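PDB 3L9F: transcription regulator PadR N-terminal domain-containing protein, which is probably a PadR-type transcription regulator that binds DNA through a winged helix-turn-helix domain, dimerises through C-terminal helices and can bind magnesium. Local coordinates for residues E54-D57 and I58-Q62; E157-I160 and K161-S164; E168-K172 and K173-T177; R79-K83 and D84-T88. All blocks are in the same frame, centred on the assembly; numbering follows the deposited sequence.

How the contacts relate
Four local turns illustrate how one chain continues its helices and ends them. Contacts 1 and 4 belong to the PadR-like domain, contacts 2 and 3 to the long helix 142-172 and the loop that follows it. Although distant in sequence, contacts 1 and 2 meet in space: their centres are about 15 Å apart, Gln60 O packs against Arg162 NH1, and a weak hydrogen bond joins that NH1 to Asn61 O. Contact 3 also reaches contact 1, with Gln62 against Trp170. Contact 4 stands apart, its centre about 19 Å from that of contact 1 and 33 Å from that of contact 2. Asp68, a magnesium ligand although no metal occupies this chain, has the side chains of Gln60 and Lys159 each about 5 Å away.

Contact 1 of 4, residues E54-D57 and I58-Q62; sequences EIND and ILQNQ
Ile58 reaches back over one turn to Glu54, the first of four i to i+4 pairings that make this run an example of the alpha-helical turn, here in helix 52-62 of what is, by family, probably a winged helix-turn-helix domain. Backbone bonds set the frame. Ile58 N donates to Glu54 O over 2.9 Å, and Leu59 N to Ile55 O and Gln60 N to Asn56 O continue the pattern. The bond from Asn61 N to Asp57 O is short as well, at 2.8 Å, but more bent (146° at the hydrogen), and a wider pi-type turn spans 58-62.

Side-chain carbons come next. With CG1 beside its own backbone N (chi1 -67°), Ile58 lays this branch back along the preceding turn, where CG1 comes to 3.2 Å from Glu54 O. Its CD1 then rests alongside the extended Glu54 chain, 4.1 Å from CG, while the Glu54 carboxylate goes on to a salt bridge with Arg50. Ile55 and Leu59 are buried instead against other parts of the domain: Ile55 packs on Ile74 and Leu78 of helix 74-83, and Leu59 on Met73.

Polar side chains form a third group. Asn56 and Gln60 hold their amide planes nearly parallel, 14° apart, yet the closest approach is from carbon, Gln60 CG lying 3.5 Å from Asn56 OD1. The Gln60 side chain is also about 5 Å from that of Asp68, a magnesium ligand in this protein, though no metal is bound to this chain. One residue further on, Asn61 CB sits 3.2 Å from Asp57 O and is also touched by the Asp57 carboxylate, whose OD1 is 3.5 Å away.

Contact 2 of 4, residues E157-I160 and K161-S164; sequences EEKI and KRLS
The guanidinium group of Arg162 receives Glu158 at its edge: Glu158 OE2 lies close to the guanidinium plane, 3.3 Å from Arg162 NE, in a rather long but nearly straight hydrogen bond (170°) that is part of a salt bridge. Lys159 CG approaches the same group obliquely, 4.1 Å from NH2. The bond meets OE2 on its syn side but 24° out of the carboxylate plane, and the two flat groups are turned 33° from each other. Both chains must bend to achieve this, Glu158 at chi2 and Arg162 at chi2 and chi3. The other end of the guanidinium is engaged elsewhere, NH1 bonding to Ser64 OG and weakly to Asn61 O.

Beneath this pair runs the regular backbone of helix 142-172, in a part predicted to form a coiled coil. Lys161 N binds Glu157 O, Arg162 N binds Glu158 O and Leu163 N binds Lys159 O. Ile160 O is gripped twice, by Ser164 N at 2.7 Å and by Ser164 OG at 2.8 Å, the two donors arriving from opposite faces of the carbonyl plane. The hydroxyl can fold back because OG stands beside its own backbone N. Helix 178-202 covers another side, Tyr191 touching Lys159 and Ile160.

Lys161 directs its ammonium to Glu165 rather than Glu158, whose OE1 comes nearest to Lys161 CD, at 4.2 Å, and stays 4.9 Å from Lys161 NZ. Chemically, then, Glu158 probably offsets part of the charge of Arg162 and orients its NE side, while NH1 ties this helix to the PadR-like domain.

Contact 3 of 4, residues E168-K172 and K173-T177; sequences EIWKK and KGELT
Trp170 O accepts from Glu175 N (3.0 Å) while Lys171 O accepts from Gly174 N, the paired backbone bonds of a Schellman motif that ends helix 142-172. A further, weak bond from Leu176 N falls on the same Trp170 oxygen. Gly174 makes the reversal with a positive phi of 70°, a backbone shape that suits glycine. Its N-H comes from above the plane of the Lys171 carbonyl, whereas Lys173 N still bonds to Ile169 O as in a regular helix.

Once the chain has turned, Leu176 folds back on the last turn. Its CB lies 4.1 Å from Trp170 CB, and its CD2 presses tightly on Lys171 CG at 3.5 Å, the two side chains running alongside one another and pointing the same way. At the indole, Glu175 OE1 meets the ring edge 3.8 Å from Trp170 CD1, with the carboxylate and ring planes 36° apart. Ile169 CG2 lies beside the aliphatic part of Lys173, 3.7 Å from CD, and the Lys173 ammonium makes a long salt bridge with Glu175 OE2.

Trp170 and Leu176 both extend to Ile184 on helix 178-202, and Thr177 caps the start of that helix while packing on Asn138 of the second subunit. Backbone bonds thus close one helix, and the apolar contacts of Leu176 with Trp170 and Lys171 are consistent with holding the loop against the helix end before the next helix starts; the Lys173-Glu175 ion pair, being long, probably contributes little.

Contact 4 of 4, residues R79-K83 and D84-T88; sequences RKLEK and DGKIT
Lys80 NZ holds the carboxylate of Asp84 in a salt bridge, 2.9 Å from OD2 on its syn lone pair, with a second, weak hydrogen bond to OD1. The lysine chain starts with CG pointing away from the backbone N, then bends at chi4 (43°) to bring the ammonium round to the acid, and the two side chains pass at a slant. The backbone joins the same two residues, Asp84 N donating to Lys80 O over 2.8 Å.

Next comes the Schellman motif that closes helix 74-83. Leu81 O takes Lys86 N at 2.9 Å and, more weakly, Ile87 N. Gly85 N binds Glu82 O from well above the carbonyl plane. The positive phi of Gly85 (73°) turns the chain out of the helix and into strand 87-92, which in this family probably belongs to the wing. A CA-H...O contact adds to the junction, with Glu82 CA 3.5 Å from Ile87 O.

Packing lies further out. Ile87 CD1 meets Leu81 CB at 3.5 Å, a contact reached with CG1 set between the backbone N and the carbonyl carbon (chi1 67°). Leu81 CD2 in turn touches Lys86 CB, 3.8 Å away, the two chains meeting at about a right angle. Leu81 and Ile87 are buried, both against Leu42 of helix 37-44, and Ile87 also lies on Tyr103 of strand 100-105.

Each kind of bond thus has its own place: the Lys80-Asp84 ion pair probably steadies the last helical turn, backbone bonds around Gly85 reverse the chain, and the buried Leu81-Ile87 contact joins the helix end to the first residue of the strand.

Contact 1 of 4, residues E54-D57 and I58-Q62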
loop_
_atom_site.group_PDB
_atom_site.type_symbol
_atom_site.label_atom_id
_atom_site.label_comp_id
_atom_site.label_asym_id
_atom_site.label_seq_id
_atom_site.Cartn_x
_atom_site.Cartn_y
_atom_site.Cartn_z
ATOM N N GLU A 54 14.572 12.284 14.071
ATOM C CA GLU A 54 15.327 11.740 12.951
ATOM C C GLU A 54 14.671 10.475 12.382
ATOM O O GLU A 54 14.627 10.266 11.167
ATOM C CB GLU A 54 16.772 11.447 13.375
ATOM C CG GLU A 54 17.623 10.975 12.231
ATOM C CD GLU A 54 19.064 10.792 12.625
ATOM O OE1 GLU A 54 19.560 11.602 13.434
ATOM O OE2 GLU A 54 19.696 9.844 12.119
ATOM N N ILE A 55 14.167 9.622 13.264
ATOM C CA ILE A 55 13.493 8.406 12.814
ATOM C C ILE A 55 12.266 8.789 11.994
ATOM O O ILE A 55 12.009 8.241 10.922
ATOM C CB ILE A 55 13.037 7.549 14.003
ATOM C CG1 ILE A 55 14.253 6.925 14.694
ATOM C CG2 ILE A 55 12.099 6.458 13.524
ATOM C CD1 ILE A 55 13.929 6.385 16.084
ATOM N N ASN A 56 11.507 9.747 12.506
ATOM C CA ASN A 56 10.322 10.195 11.804
ATOM C C ASN A 56 10.684 10.808 10.454
ATOM O O ASN A 56 10.000 10.582 9.464
ATOM C CB ASN A 56 9.555 11.192 12.660
ATOM C CG ASN A 56 8.296 11.682 11.991
ATOM O OD1 ASN A 56 7.322 10.941 11.862
ATOM N ND2 ASN A 56 8.308 12.937 11.555
ATOM N N ASP A 57 11.764 11.593 10.424
ATOM C CA ASP A 57 12.222 12.212 9.186
ATOM C C ASP A 57 12.535 11.117 8.161
ATOM O O ASP A 57 12.099 11.190 7.007
ATOM C CB ASP A 57 13.460 13.071 9.466
ATOM C CG ASP A 57 13.879 13.936 8.285
ATOM O OD1 ASP A 57 13.239 13.900 7.214
ATOM O OD2 ASP A 57 14.869 14.675 8.452
ATOM N N ILE A 58 13.277 10.098 8.591
ATOM C CA ILE A 58 13.635 8.992 7.706
ATOM C C ILE A 58 12.385 8.290 7.187
ATOM O O ILE A 58 12.246 8.084 5.991
ATOM C CB ILE A 58 14.536 7.982 8.402
ATOM C CG1 ILE A 58 15.894 8.644 8.682
ATOM C CG2 ILE A 58 14.705 6.722 7.535
ATOM C CD1 ILE A 58 16.784 7.882 9.623
ATOM N N LEU A 59 11.483 7.936 8.093
ATOM C CA LEU A 59 10.287 7.188 7.703
ATOM C C LEU A 59 9.369 8.010 6.801
ATOM O O LEU A 59 8.933 7.520 5.756
ATOM C CB LEU A 59 9.530 6.691 8.937
ATOM C CG LEU A 59 8.375 5.742 8.646
ATOM C CD1 LEU A 59 8.935 4.415 8.135
ATOM C CD2 LEU A 59 7.555 5.536 9.903
ATOM N N GLN A 60 9.086 9.256 7.183
ATOM C CA GLN A 60 8.194 10.102 6.386
ATOM C C GLN A 60 8.804 10.580 5.079
ATOM O O GLN A 60 8.115 10.659 4.070
ATOM C CB GLN A 60 7.726 11.326 7.178
ATOM C CG GLN A 60 6.946 10.992 8.432
ATOM C CD GLN A 60 5.671 10.235 8.119
ATOM O OE1 GLN A 60 4.846 10.690 7.324
ATOM N NE2 GLN A 60 5.502 9.078 8.739
ATOM N N ASN A 61 10.091 10.913 5.094
ATOM C CA ASN A 61 10.682 11.636 3.968
ATOM C C ASN A 61 11.668 10.844 3.122
ATOM O O ASN A 61 11.932 11.208 1.979
ATOM C CB ASN A 61 11.334 12.928 4.454
ATOM C CG ASN A 61 10.352 13.848 5.152
ATOM O OD1 ASN A 61 10.633 14.369 6.236
ATOM N ND2 ASN A 61 9.181 14.033 4.549
ATOM N N GLN A 62 12.227 9.776 3.676
ATOM C CA GLN A 62 13.235 9.029 2.947
ATOM C C GLN A 62 12.719 7.679 2.471
ATOM O O GLN A 62 12.921 7.307 1.319
ATOM C CB GLN A 62 14.484 8.830 3.806
ATOM C CG GLN A 62 15.197 10.134 4.153
ATOM C CD GLN A 62 16.592 9.886 4.698
ATOM O OE1 GLN A 62 16.868 8.818 5.249
ATOM N NE2 GLN A 62 17.486 10.855 4.519
#

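Contact 2 of 4, residues E157-I160 and K161-S164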
loop_
_atom_site.group_PDB
_atom_site.type_symbol
_atom_site.label_atom_id
_atom_site.label_comp_id
_atom_site.label_asym_id
_atom_site.label_seq_id
_atom_site.Cartn_x
_atom_site.Cartn_y
_atom_site.Cartn_z
ATOM N N GLU A 157 4.167 13.775 -8.527
ATOM C CA GLU A 157 5.288 14.677 -8.778
ATOM C C GLU A 157 6.068 14.963 -7.503
ATOM O O GLU A 157 7.309 14.958 -7.508
ATOM C CB GLU A 157 4.807 15.958 -9.460
ATOM C CG GLU A 157 4.635 15.781 -10.959
ATOM C CD GLU A 157 3.846 16.895 -11.614
ATOM O OE1 GLU A 157 3.123 17.617 -10.899
ATOM O OE2 GLU A 157 3.940 17.035 -12.854
ATOM N N GLU A 158 5.341 15.182 -6.406
ATOM C CA GLU A 158 5.959 15.420 -5.108
ATOM C C GLU A 158 6.805 14.223 -4.672
ATOM O O GLU A 158 7.912 14.387 -4.157
ATOM C CB GLU A 158 4.892 15.695 -4.052
ATOM C CG GLU A 158 5.285 16.755 -3.023
ATOM C CD GLU A 158 6.613 16.470 -2.333
ATOM O OE1 GLU A 158 7.663 16.939 -2.833
ATOM O OE2 GLU A 158 6.607 15.788 -1.284
ATOM N N LYS A 159 6.281 13.017 -4.874
ATOM C CA LYS A 159 7.023 11.813 -4.475
ATOM C C LYS A 159 8.251 11.574 -5.349
ATOM O O LYS A 159 9.303 11.174 -4.854
ATOM C CB LYS A 159 6.117 10.579 -4.473
ATOM C CG LYS A 159 5.038 10.645 -3.403
ATOM C CD LYS A 159 4.039 9.500 -3.545
ATOM C CE LYS A 159 2.943 9.598 -2.498
ATOM N NZ LYS A 159 2.010 8.445 -2.598
ATOM N N ILE A 160 8.113 11.812 -6.644
ATOM C CA ILE A 160 9.246 11.702 -7.564
ATOM C C ILE A 160 10.365 12.680 -7.203
ATOM O O ILE A 160 11.554 12.313 -7.158
ATOM C CB ILE A 160 8.802 11.969 -9.010
ATOM C CG1 ILE A 160 7.912 10.817 -9.508
ATOM C CG2 ILE A 160 10.017 12.162 -9.900
ATOM C CD1 ILE A 160 7.222 11.074 -10.842
ATOM N N LYS A 161 9.978 13.923 -6.961
ATOM C CA LYS A 161 10.916 14.978 -6.568
ATOM C C LYS A 161 11.686 14.590 -5.307
ATOM O O LYS A 161 12.918 14.681 -5.254
ATOM C CB LYS A 161 10.158 16.294 -6.350
ATOM C CG LYS A 161 11.019 17.447 -5.845
ATOM C CD LYS A 161 10.189 18.718 -5.658
ATOM C CE LYS A 161 11.045 19.892 -5.194
ATOM N NZ LYS A 161 11.593 19.684 -3.824
ATOM N N ARG A 162 10.951 14.139 -4.297
ATOM C CA ARG A 162 11.537 13.742 -3.027
ATOM C C ARG A 162 12.461 12.532 -3.162
ATOM O O ARG A 162 13.576 12.520 -2.624
ATOM C CB ARG A 162 10.426 13.467 -2.007
ATOM C CG ARG A 162 10.921 13.211 -0.592
ATOM C CD ARG A 162 9.984 13.834 0.429
ATOM N NE ARG A 162 8.590 13.567 0.090
ATOM C CZ ARG A 162 7.955 12.439 0.390
ATOM N NH1 ARG A 162 8.594 11.476 1.042
ATOM N NH2 ARG A 162 6.684 12.269 0.034
ATOM N N LEU A 163 12.007 11.512 -3.887
ATOM C CA LEU A 163 12.819 10.320 -4.064
ATOM C C LEU A 163 14.049 10.642 -4.908
ATOM O O LEU A 163 15.153 10.176 -4.619
ATOM C CB LEU A 163 11.992 9.201 -4.693
ATOM C CG LEU A 163 12.729 7.910 -4.982
ATOM C CD1 LEU A 163 13.448 7.397 -3.738
ATOM C CD2 LEU A 163 11.727 6.879 -5.506
ATOM N N SER A 164 13.863 11.464 -5.938
ATOM C CA SER A 164 14.984 11.880 -6.781
ATOM C C SER A 164 16.038 12.656 -5.988
ATOM O O SER A 164 17.245 12.448 -6.168
ATOM C CB SER A 164 14.483 12.719 -7.953
ATOM O OG SER A 164 13.779 11.903 -8.870
#

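Contact 3 of 4, residues E168-K172 and K173-T177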
loop_
_atom_site.group_PDB
_atom_site.type_symbol
_atom_site.label_atom_id
_atom_site.label_comp_id
_atom_site.label_asym_id
_atom_site.label_seq_id
_atom_site.Cartn_x
_atom_site.Cartn_y
_atom_site.Cartn_z
ATOM N N GLU A 168 19.979 11.487 -5.218
ATOM C CA GLU A 168 21.124 12.338 -5.528
ATOM C C GLU A 168 22.015 12.523 -4.307
ATOM O O GLU A 168 23.232 12.364 -4.400
ATOM C CB GLU A 168 20.655 13.697 -6.052
ATOM C CG GLU A 168 21.800 14.644 -6.421
ATOM C CD GLU A 168 21.341 15.900 -7.163
ATOM O OE1 GLU A 168 22.179 16.808 -7.363
ATOM O OE2 GLU A 168 20.151 15.977 -7.545
ATOM N N ILE A 169 21.402 12.849 -3.165
ATOM C CA ILE A 169 22.145 13.076 -1.918
ATOM C C ILE A 169 22.850 11.821 -1.428
ATOM O O ILE A 169 24.039 11.855 -1.088
ATOM C CB ILE A 169 21.233 13.606 -0.795
ATOM C CG1 ILE A 169 20.805 15.041 -1.091
ATOM C CG2 ILE A 169 21.939 13.545 0.556
ATOM C CD1 ILE A 169 19.660 15.518 -0.220
ATOM N N TRP A 170 22.126 10.708 -1.383
ATOM C CA TRP A 170 22.740 9.451 -0.981
ATOM C C TRP A 170 23.928 9.114 -1.875
ATOM O O TRP A 170 24.949 8.611 -1.407
ATOM C CB TRP A 170 21.725 8.310 -1.020
ATOM C CG TRP A 170 20.827 8.274 0.168
ATOM C CD1 TRP A 170 21.145 8.619 1.450
ATOM C CD2 TRP A 170 19.461 7.854 0.194
ATOM N NE1 TRP A 170 20.055 8.443 2.276
ATOM C CE2 TRP A 170 19.010 7.971 1.523
ATOM C CE3 TRP A 170 18.575 7.384 -0.782
ATOM C CZ2 TRP A 170 17.711 7.634 1.901
ATOM C CZ3 TRP A 170 17.289 7.059 -0.404
ATOM C CH2 TRP A 170 16.868 7.183 0.922
ATOM N N LYS A 171 23.787 9.377 -3.169
ATOM C CA LYS A 171 24.876 9.100 -4.107
ATOM C C LYS A 171 26.033 10.051 -3.870
ATOM O O LYS A 171 27.193 9.635 -3.858
ATOM C CB LYS A 171 24.396 9.194 -5.555
ATOM C CG LYS A 171 23.908 7.870 -6.103
ATOM C CD LYS A 171 22.885 8.045 -7.216
ATOM C CE LYS A 171 23.462 8.764 -8.420
ATOM N NZ LYS A 171 22.660 8.467 -9.643
ATOM N N LYS A 172 25.718 11.324 -3.658
ATOM C CA LYS A 172 26.760 12.315 -3.422
ATOM C C LYS A 172 27.574 11.934 -2.198
ATOM O O LYS A 172 28.797 12.072 -2.191
ATOM C CB LYS A 172 26.173 13.711 -3.245
ATOM C CG LYS A 172 27.220 14.818 -3.261
ATOM C CD LYS A 172 26.588 16.190 -3.083
ATOM C CE LYS A 172 26.133 16.404 -1.651
ATOM N NZ LYS A 172 25.441 17.714 -1.471
ATOM N N LYS A 173 26.888 11.429 -1.174
ATOM C CA LYS A 173 27.523 11.082 0.091
ATOM C C LYS A 173 28.243 9.742 0.066
ATOM O O LYS A 173 28.925 9.384 1.031
ATOM C CB LYS A 173 26.497 11.086 1.218
ATOM C CG LYS A 173 25.860 12.436 1.452
ATOM C CD LYS A 173 24.807 12.359 2.536
ATOM C CE LYS A 173 25.435 12.284 3.916
ATOM N NZ LYS A 173 24.404 12.463 4.968
ATOM N N GLY A 174 28.092 9.001 -1.030
ATOM C CA GLY A 174 28.719 7.698 -1.150
ATOM C C GLY A 174 28.101 6.667 -0.229
ATOM O O GLY A 174 28.756 5.715 0.184
ATOM N N GLU A 175 26.824 6.847 0.081
ATOM C CA GLU A 175 26.141 5.949 0.996
ATOM C C GLU A 175 25.227 4.960 0.291
ATOM O O GLU A 175 24.860 3.930 0.859
ATOM C CB GLU A 175 25.340 6.759 2.001
ATOM C CG GLU A 175 26.223 7.653 2.837
ATOM C CD GLU A 175 25.441 8.502 3.803
ATOM O OE1 GLU A 175 24.205 8.625 3.648
ATOM O OE2 GLU A 175 26.075 9.056 4.719
ATOM N N LEU A 176 24.868 5.265 -0.949
ATOM C CA LEU A 176 23.903 4.439 -1.675
ATOM C C LEU A 176 24.477 3.071 -2.032
ATOM O O LEU A 176 25.470 2.981 -2.751
ATOM C CB LEU A 176 23.457 5.151 -2.947
ATOM C CG LEU A 176 22.328 4.454 -3.711
ATOM C CD1 LEU A 176 21.038 4.571 -2.938
ATOM C CD2 LEU A 176 22.176 5.054 -5.093
ATOM N N THR A 177 23.850 2.007 -1.538
ATOM C CA THR A 177 24.302 0.657 -1.851
ATOM C C THR A 177 23.667 0.210 -3.164
ATOM O O THR A 177 22.646 0.753 -3.583
ATOM C CB THR A 177 23.914 -0.341 -0.756
ATOM O OG1 THR A 177 22.503 -0.594 -0.818
ATOM C CG2 THR A 177 24.269 0.206 0.616
#

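Contact 4 of 4, residues R79-K83 and D84-T88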
loop_
_atom_site.group_PDB
_atom_site.type_symbol
_atom_site.label_atom_id
_atom_site.label_comp_id
_atom_site.label_asym_id
_atom_site.label_seq_id
_atom_site.Cartn_x
_atom_site.Cartn_y
_atom_site.Cartn_z
ATOM N N ARG A 79 7.303 2.655 21.542
ATOM C CA ARG A 79 6.977 2.303 22.918
ATOM C C ARG A 79 7.024 0.796 23.139
ATOM O O ARG A 79 7.564 0.331 24.145
ATOM C CB ARG A 79 5.618 2.882 23.336
ATOM C CG ARG A 79 5.658 4.389 23.607
ATOM C CD ARG A 79 4.460 4.872 24.418
ATOM N NE ARG A 79 3.203 4.779 23.678
ATOM C CZ ARG A 79 2.736 5.726 22.868
ATOM N NH1 ARG A 79 3.428 6.843 22.682
ATOM N NH2 ARG A 79 1.582 5.555 22.238
ATOM N N LYS A 80 6.472 0.037 22.198
ATOM C CA LYS A 80 6.440 -1.421 22.322
ATOM C C LYS A 80 7.819 -2.048 22.133
ATOM O O LYS A 80 8.192 -2.981 22.840
ATOM C CB LYS A 80 5.435 -2.040 21.351
ATOM C CG LYS A 80 5.292 -3.539 21.523
ATOM C CD LYS A 80 3.942 -4.041 21.028
ATOM C CE LYS A 80 3.853 -5.554 21.175
ATOM N NZ LYS A 80 4.407 -5.992 22.489
ATOM N N LEU A 81 8.583 -1.535 21.178
ATOM C CA LEU A 81 9.926 -2.044 20.965
ATOM C C LEU A 81 10.754 -1.845 22.224
ATOM O O LEU A 81 11.594 -2.674 22.565
ATOM C CB LEU A 81 10.597 -1.326 19.791
ATOM C CG LEU A 81 10.157 -1.778 18.402
ATOM C CD1 LEU A 81 10.632 -0.790 17.345
ATOM C CD2 LEU A 81 10.687 -3.178 18.119
ATOM N N GLU A 82 10.524 -0.732 22.907
ATOM C CA GLU A 82 11.244 -0.469 24.144
ATOM C C GLU A 82 10.791 -1.449 25.222
ATOM O O GLU A 82 11.619 -2.050 25.908
ATOM C CB GLU A 82 11.040 0.968 24.616
ATOM C CG GLU A 82 11.988 1.340 25.742
ATOM C CD GLU A 82 11.550 2.562 26.525
ATOM O OE1 GLU A 82 10.691 3.330 26.027
ATOM O OE2 GLU A 82 12.075 2.752 27.647
ATOM N N LYS A 83 9.480 -1.619 25.357
ATOM C CA LYS A 83 8.940 -2.554 26.342
ATOM C C LYS A 83 9.489 -3.960 26.118
ATOM O O LYS A 83 9.853 -4.658 27.065
ATOM C CB LYS A 83 7.409 -2.568 26.302
ATOM C CG LYS A 83 6.776 -3.493 27.329
ATOM C CD LYS A 83 5.269 -3.627 27.137
ATOM C CE LYS A 83 4.518 -2.407 27.654
ATOM N NZ LYS A 83 3.111 -2.743 28.033
ATOM N N ASP A 84 9.573 -4.366 24.855
ATOM C CA ASP A 84 10.039 -5.708 24.517
ATOM C C ASP A 84 11.565 -5.824 24.506
ATOM O O ASP A 84 12.115 -6.868 24.148
ATOM C CB ASP A 84 9.439 -6.163 23.185
ATOM C CG ASP A 84 7.912 -6.165 23.198
ATOM O OD1 ASP A 84 7.311 -6.014 24.286
ATOM O OD2 ASP A 84 7.305 -6.313 22.117
ATOM N N GLY A 85 12.246 -4.753 24.905
ATOM C CA GLY A 85 13.690 -4.785 25.058
ATOM C C GLY A 85 14.476 -4.810 23.764
ATOM O O GLY A 85 15.671 -5.134 23.768
ATOM N N LYS A 86 13.823 -4.455 22.659
ATOM C CA LYS A 86 14.482 -4.468 21.349
ATOM C C LYS A 86 15.216 -3.153 21.067
ATOM O O LYS A 86 16.114 -3.109 20.226
ATOM C CB LYS A 86 13.458 -4.722 20.241
ATOM C CG LYS A 86 12.588 -5.943 20.469
ATOM C CD LYS A 86 13.433 -7.192 20.588
ATOM C CE LYS A 86 12.555 -8.421 20.811
ATOM N NZ LYS A 86 13.352 -9.673 20.764
ATOM N N ILE A 87 14.798 -2.083 21.744
ATOM C CA ILE A 87 15.490 -0.792 21.676
ATOM C C ILE A 87 15.519 -0.151 23.064
ATOM O O ILE A 87 14.731 -0.524 23.937
ATOM C CB ILE A 87 14.799 0.186 20.696
ATOM C CG1 ILE A 87 13.421 0.591 21.219
ATOM C CG2 ILE A 87 14.665 -0.440 19.313
ATOM C CD1 ILE A 87 12.648 1.489 20.265
ATOM N N THR A 88 16.441 0.788 23.272
ATOM C CA THR A 88 16.424 1.598 24.484
ATOM C C THR A 88 16.019 3.024 24.135
ATOM O O THR A 88 16.217 3.479 23.012
ATOM C CB THR A 88 17.790 1.623 25.206
ATOM O OG1 THR A 88 18.784 2.219 24.356
ATOM C CG2 THR A 88 18.221 0.223 25.592
#